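Local atomic coordinates of alpha-L-arabinofuranosidase B (Aspergillus kawachii, PDB entry 6SXT), a protein that hydrolyses terminal non-reducing alpha-L-arabinofuranosides in arabinoxylan, arabinan and arabinogalactan, and so helps degrade plant hemicellulose. Residues Q35-G39 against S40-T44; F123-P126 against G127-Y130. All coordinates share one frame; numbering follows the deposited sequence.

Contact 1: residues Q35-G39 against S40-T44; sequences QLQRG and SDDTT. With EDO (1,2-ethanediol), chain B.
A beta hairpin joins strand 34-38 to strand 44-47, and Arg38, at the end of the first strand, meets Asp41 in the connecting loop. The Arg38 guanidinium forms a side-on salt bridge with the Asp41 carboxylate through NE and NH2. Arg38 NE donates to Asp41 OD1 (3.0 Å). Arg38 NH2 donates to Asp41 OD2 from the syn side (2.9 Å). The two flat groups are turned 45° against each other. OD1 lies in the guanidinium plane, yet NE meets it from above the carboxylate plane. Arg38 CG sits between its backbone N and carbonyl carbon (chi1 67°), and the extended chain then brings NE alongside the Asp41 carboxylate. Asp41 OD1 takes two more bonds, from Thr43 N (3.0 Å) and Thr43 OG1 (2.8 Å). Three donors on one oxygen should fix the carboxylate's rotation. Arg38 NH1 is held separately by Phe64 O.

The backbone closes beside this pair. Arg38 N donates to Thr43 O (3.1 Å). The return bond from Asp42 N to Arg38 O is weak. Gln37 stretches out, with CG anti to the backbone N (chi1 -177°). Gln37 NE2 gives a nearly straight bond to Asp42 O (2.9 Å). Lys466 forms a salt bridge with Asp42 OD1 and also bonds Gly39 O. Further along, the Gln35 amide end packs on Thr44 CB, while its OE1 bonds Thr73 OG1 and an ethanediol. Gln37 and Thr44 are a non-hydrogen-bonded antiparallel pair. The Asp41-to-Thr43 N bond is that of an Asx turn, here built into a hairpin loop.

Contact 2: residues F123-P126 against G127-Y130; sequences FMSP and GTGY
The backbone turns sharply at Ser125-Thr128 in a type II beta turn, closed by a bond from Thr128 N to Ser125 O (2.9 Å). Gly127 takes the third position of the turn with a positive phi (104°), which suits glycine at this place in a type II turn. Thr128 adds a second bond from its side chain: OG1 donates to the same Ser125 O (2.9 Å), from a position tilted 31° off the carbonyl plane. Its OG1 lies beside the backbone N and anti to the carbonyl carbon (chi1 -55°), which brings hydroxyl and amide to one acceptor. A water sits over the turn. It donates to Thr128 OG1 and lies 2.7 Å from Ser125 OG, to which it is hydrogen-bonded.

This turn ends strand 117-124 of the large antiparallel sheet in the catalytic domain and leads into strand 130-132. The backbones of Gly127 and Gly129 both bond Asn103. The other branch of Thr128 is apolar: CG2 packs on Met124 CE (3.7 Å) and faces Met124 CB. The methionine chain bends at chi3, which brings CE against Gly129 CA and the Tyr130 ring. Met124 CE meets that ring at its edge, near its plane, 3.6 Å from Tyr130 CD1. Tyr130 OH is hydrogen-bonded to Ile72 O and Ala105 N.

In the fold
Both contacts lie in the catalytic domain and follow one another along the chain, neither nested nor crossed. From the N terminus, contact 1 comes first. It closes the surface hairpin between strands 34-38 and 44-47, at one margin of a four-stranded antiparallel sheet. The chain then passes through helix 58-64 and strand 70-75 before reaching contact 2. That turn is buried and carries the chain from the nine-stranded sheet into strand 130-132 of another four-stranded sheet. The centres of contacts 1 and 2 are about 18 Å apart, without touching. Strand 70-75 pairs with strand 34-38 and also holds Tyr130 of contact 2. The arabinose-binding domain meets both: its Lys466 at contact 1 and its Tyr440 against Ser125 and Pro126.

Contact 1: residues Q35-G39 against S40-T44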
loop_
_atom_site.group_PDB
_atom_site.type_symbol
_atom_site.label_atom_id
_atom_site.label_comp_id
_atom_site.label_asym_id
_atom_site.label_seq_id
_atom_site.Cartn_x
_atom_site.Cartn_y
_atom_site.Cartn_z
ATOM N N GLN A 35 10.600 0.601 11.292
ATOM C CA GLN A 35 10.181 -0.052 12.538
ATOM C C GLN A 35 8.923 -0.889 12.295
ATOM O O GLN A 35 8.028 -0.441 11.572
ATOM C CB GLN A 35 10.010 1.001 13.598
ATOM C CG GLN A 35 9.734 0.386 14.974
ATOM C CD GLN A 35 9.339 1.427 15.986
ATOM O OE1 GLN A 35 8.251 1.952 15.941
ATOM N NE2 GLN A 35 10.246 1.705 16.925
ATOM N N LEU A 36 8.914 -2.037 12.934
ATOM C CA LEU A 36 7.773 -2.960 12.980
ATOM C C LEU A 36 7.150 -2.941 14.363
ATOM O O LEU A 36 7.912 -2.837 15.345
ATOM C CB LEU A 36 8.247 -4.369 12.709
ATOM C CG LEU A 36 8.742 -4.661 11.307
ATOM C CD1 LEU A 36 9.563 -5.943 11.296
ATOM C CD2 LEU A 36 7.566 -4.743 10.335
ATOM N N GLN A 37 5.852 -3.205 14.425
ATOM C CA GLN A 37 5.143 -3.499 15.687
ATOM C C GLN A 37 4.342 -4.768 15.456
ATOM O O GLN A 37 3.640 -4.818 14.432
ATOM C CB GLN A 37 4.246 -2.365 16.123
ATOM C CG GLN A 37 3.563 -2.644 17.464
ATOM C CD GLN A 37 2.715 -1.459 17.888
ATOM O OE1 GLN A 37 2.267 -0.638 17.077
ATOM N NE2 GLN A 37 2.587 -1.263 19.205
ATOM N N ARG A 38 4.473 -5.744 16.325
ATOM C CA ARG A 38 3.757 -7.022 16.160
ATOM C C ARG A 38 2.570 -7.086 17.107
ATOM O O ARG A 38 2.617 -6.565 18.224
ATOM C CB ARG A 38 4.689 -8.213 16.320
ATOM C CG ARG A 38 5.255 -8.421 17.724
ATOM C CD ARG A 38 6.247 -9.551 17.703
ATOM N NE ARG A 38 6.846 -9.686 19.004
ATOM C CZ ARG A 38 7.871 -10.461 19.283
ATOM N NH1 ARG A 38 8.506 -11.120 18.327
ATOM N NH2 ARG A 38 8.329 -10.486 20.532
ATOM N N GLY A 39 1.542 -7.799 16.671
ATOM C CA GLY A 39 0.285 -7.815 17.432
ATOM C C GLY A 39 0.321 -8.696 18.648
ATOM O O GLY A 39 -0.497 -8.458 19.585
ATOM N N SER A 40 1.176 -9.680 18.704
ATOM C CA SER A 40 1.226 -10.666 19.818
ATOM C C SER A 40 1.513 -9.963 21.143
ATOM O O SER A 40 0.843 -10.206 22.160
ATOM C CB SER A 40 2.252 -11.695 19.530
ATOM O OG SER A 40 3.542 -11.061 19.323
ATOM N N ASP A 41 2.465 -9.037 21.174
ATOM C CA ASP A 41 2.850 -8.379 22.440
ATOM C C ASP A 41 2.936 -6.858 22.270
ATOM O O ASP A 41 3.312 -6.157 23.240
ATOM C CB ASP A 41 4.131 -8.994 23.008
ATOM C CG ASP A 41 5.351 -8.918 22.096
ATOM O OD1 ASP A 41 5.268 -8.144 21.081
ATOM O OD2 ASP A 41 6.368 -9.556 22.426
ATOM N N ASP A 42 2.598 -6.313 21.100
ATOM C CA ASP A 42 2.651 -4.883 20.791
ATOM C C ASP A 42 4.067 -4.304 20.925
ATOM O O ASP A 42 4.148 -3.065 20.928
ATOM C CB ASP A 42 1.665 -4.104 21.642
ATOM C CG ASP A 42 0.239 -4.215 21.143
ATOM O OD1 ASP A 42 0.047 -4.519 19.959
ATOM O OD2 ASP A 42 -0.659 -3.945 21.949
ATOM N N THR A 43 5.085 -5.141 20.958
ATOM C CA THR A 43 6.457 -4.609 20.983
ATOM C C THR A 43 6.951 -4.316 19.562
ATOM O O THR A 43 6.354 -4.717 18.569
ATOM C CB THR A 43 7.434 -5.526 21.711
ATOM O OG1 THR A 43 7.682 -6.731 20.982
ATOM C CG2 THR A 43 6.909 -5.831 23.108
ATOM N N THR A 44 8.075 -3.649 19.493
ATOM C CA THR A 44 8.647 -3.191 18.203
ATOM C C THR A 44 10.045 -3.700 17.991
ATOM O O THR A 44 10.725 -4.148 18.937
ATOM C CB THR A 44 8.699 -1.678 18.131
ATOM O OG1 THR A 44 9.589 -1.168 19.132
ATOM C CG2 THR A 44 7.343 -1.055 18.296
HETATM C C1 EDO B . 5.035 3.553 17.721
HETATM O O1 EDO B . 6.399 3.737 17.253
HETATM C C2 EDO B . 4.801 2.586 18.837
#

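Contact 2: residues F123-P126 against G127-Y130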
loop_
_atom_site.group_PDB
_atom_site.type_symbol
_atom_site.label_atom_id
_atom_site.label_comp_id
_atom_site.label_asym_id
_atom_site.label_seq_id
_atom_site.Cartn_x
_atom_site.Cartn_y
_atom_site.Cartn_z
ATOM N N PHE A 123 2.277 -1.325 1.522
ATOM C CA PHE A 123 0.992 -1.489 0.819
ATOM C C PHE A 123 -0.066 -0.729 1.618
ATOM O O PHE A 123 -0.344 -1.095 2.779
ATOM C CB PHE A 123 0.637 -2.955 0.728
ATOM C CG PHE A 123 -0.521 -3.286 -0.167
ATOM C CD1 PHE A 123 -1.835 -3.166 0.288
ATOM C CD2 PHE A 123 -0.294 -3.780 -1.439
ATOM C CE1 PHE A 123 -2.899 -3.503 -0.545
ATOM C CE2 PHE A 123 -1.356 -4.139 -2.257
ATOM C CZ PHE A 123 -2.659 -4.044 -1.792
ATOM N N MET A 124 -0.627 0.288 1.019
ATOM C CA MET A 124 -1.512 1.210 1.754
ATOM C C MET A 124 -2.934 1.074 1.202
ATOM O O MET A 124 -3.166 1.333 0.026
ATOM C CB MET A 124 -1.026 2.638 1.615
ATOM C CG MET A 124 0.443 2.756 2.128
ATOM S SD MET A 124 1.154 4.396 2.059
ATOM C CE MET A 124 0.271 5.131 3.416
ATOM N N SER A 125 -3.831 0.588 2.072
ATOM C CA SER A 125 -5.273 0.482 1.832
ATOM C C SER A 125 -5.917 1.822 2.150
ATOM O O SER A 125 -5.380 2.653 2.909
ATOM C CB SER A 125 -5.793 -0.686 2.637
ATOM O OG SER A 125 -5.380 -0.600 3.998
ATOM N N PRO A 126 -7.151 2.065 1.653
ATOM C CA PRO A 126 -7.840 3.307 1.983
ATOM C C PRO A 126 -7.931 3.476 3.502
ATOM O O PRO A 126 -8.369 2.538 4.240
ATOM C CB PRO A 126 -9.243 3.089 1.352
ATOM C CG PRO A 126 -8.916 2.215 0.175
ATOM C CD PRO A 126 -7.939 1.205 0.741
ATOM N N GLY A 127 -7.508 4.650 3.955
ATOM C CA GLY A 127 -7.485 4.962 5.385
ATOM C C GLY A 127 -6.095 4.898 5.986
ATOM O O GLY A 127 -5.914 5.319 7.132
ATOM N N THR A 128 -5.129 4.402 5.226
ATOM C CA THR A 128 -3.723 4.284 5.666
ATOM C C THR A 128 -2.976 5.572 5.324
ATOM O O THR A 128 -3.167 6.135 4.242
ATOM C CB THR A 128 -3.100 3.057 4.991
ATOM O OG1 THR A 128 -3.913 1.913 5.282
ATOM C CG2 THR A 128 -1.704 2.767 5.474
ATOM N N GLY A 129 -2.072 6.001 6.207
ATOM C CA GLY A 129 -1.310 7.227 5.972
ATOM C C GLY A 129 -0.169 7.404 6.918
ATOM O O GLY A 129 -0.279 7.056 8.086
ATOM N N TYR A 130 0.891 8.045 6.419
ATOM C CA TYR A 130 2.060 8.459 7.196
ATOM C C TYR A 130 2.340 9.943 6.964
ATOM O O TYR A 130 1.997 10.518 5.917
ATOM C CB TYR A 130 3.304 7.649 6.806
ATOM C CG TYR A 130 3.204 6.170 7.090
ATOM C CD1 TYR A 130 2.610 5.305 6.196
ATOM C CD2 TYR A 130 3.690 5.623 8.267
ATOM C CE1 TYR A 130 2.464 3.964 6.467
ATOM C CE2 TYR A 130 3.586 4.261 8.561
ATOM C CZ TYR A 130 2.959 3.431 7.644
ATOM O OH TYR A 130 2.804 2.094 7.901
HETATM O O HOH W 1 -6.675 1.071 5.603
#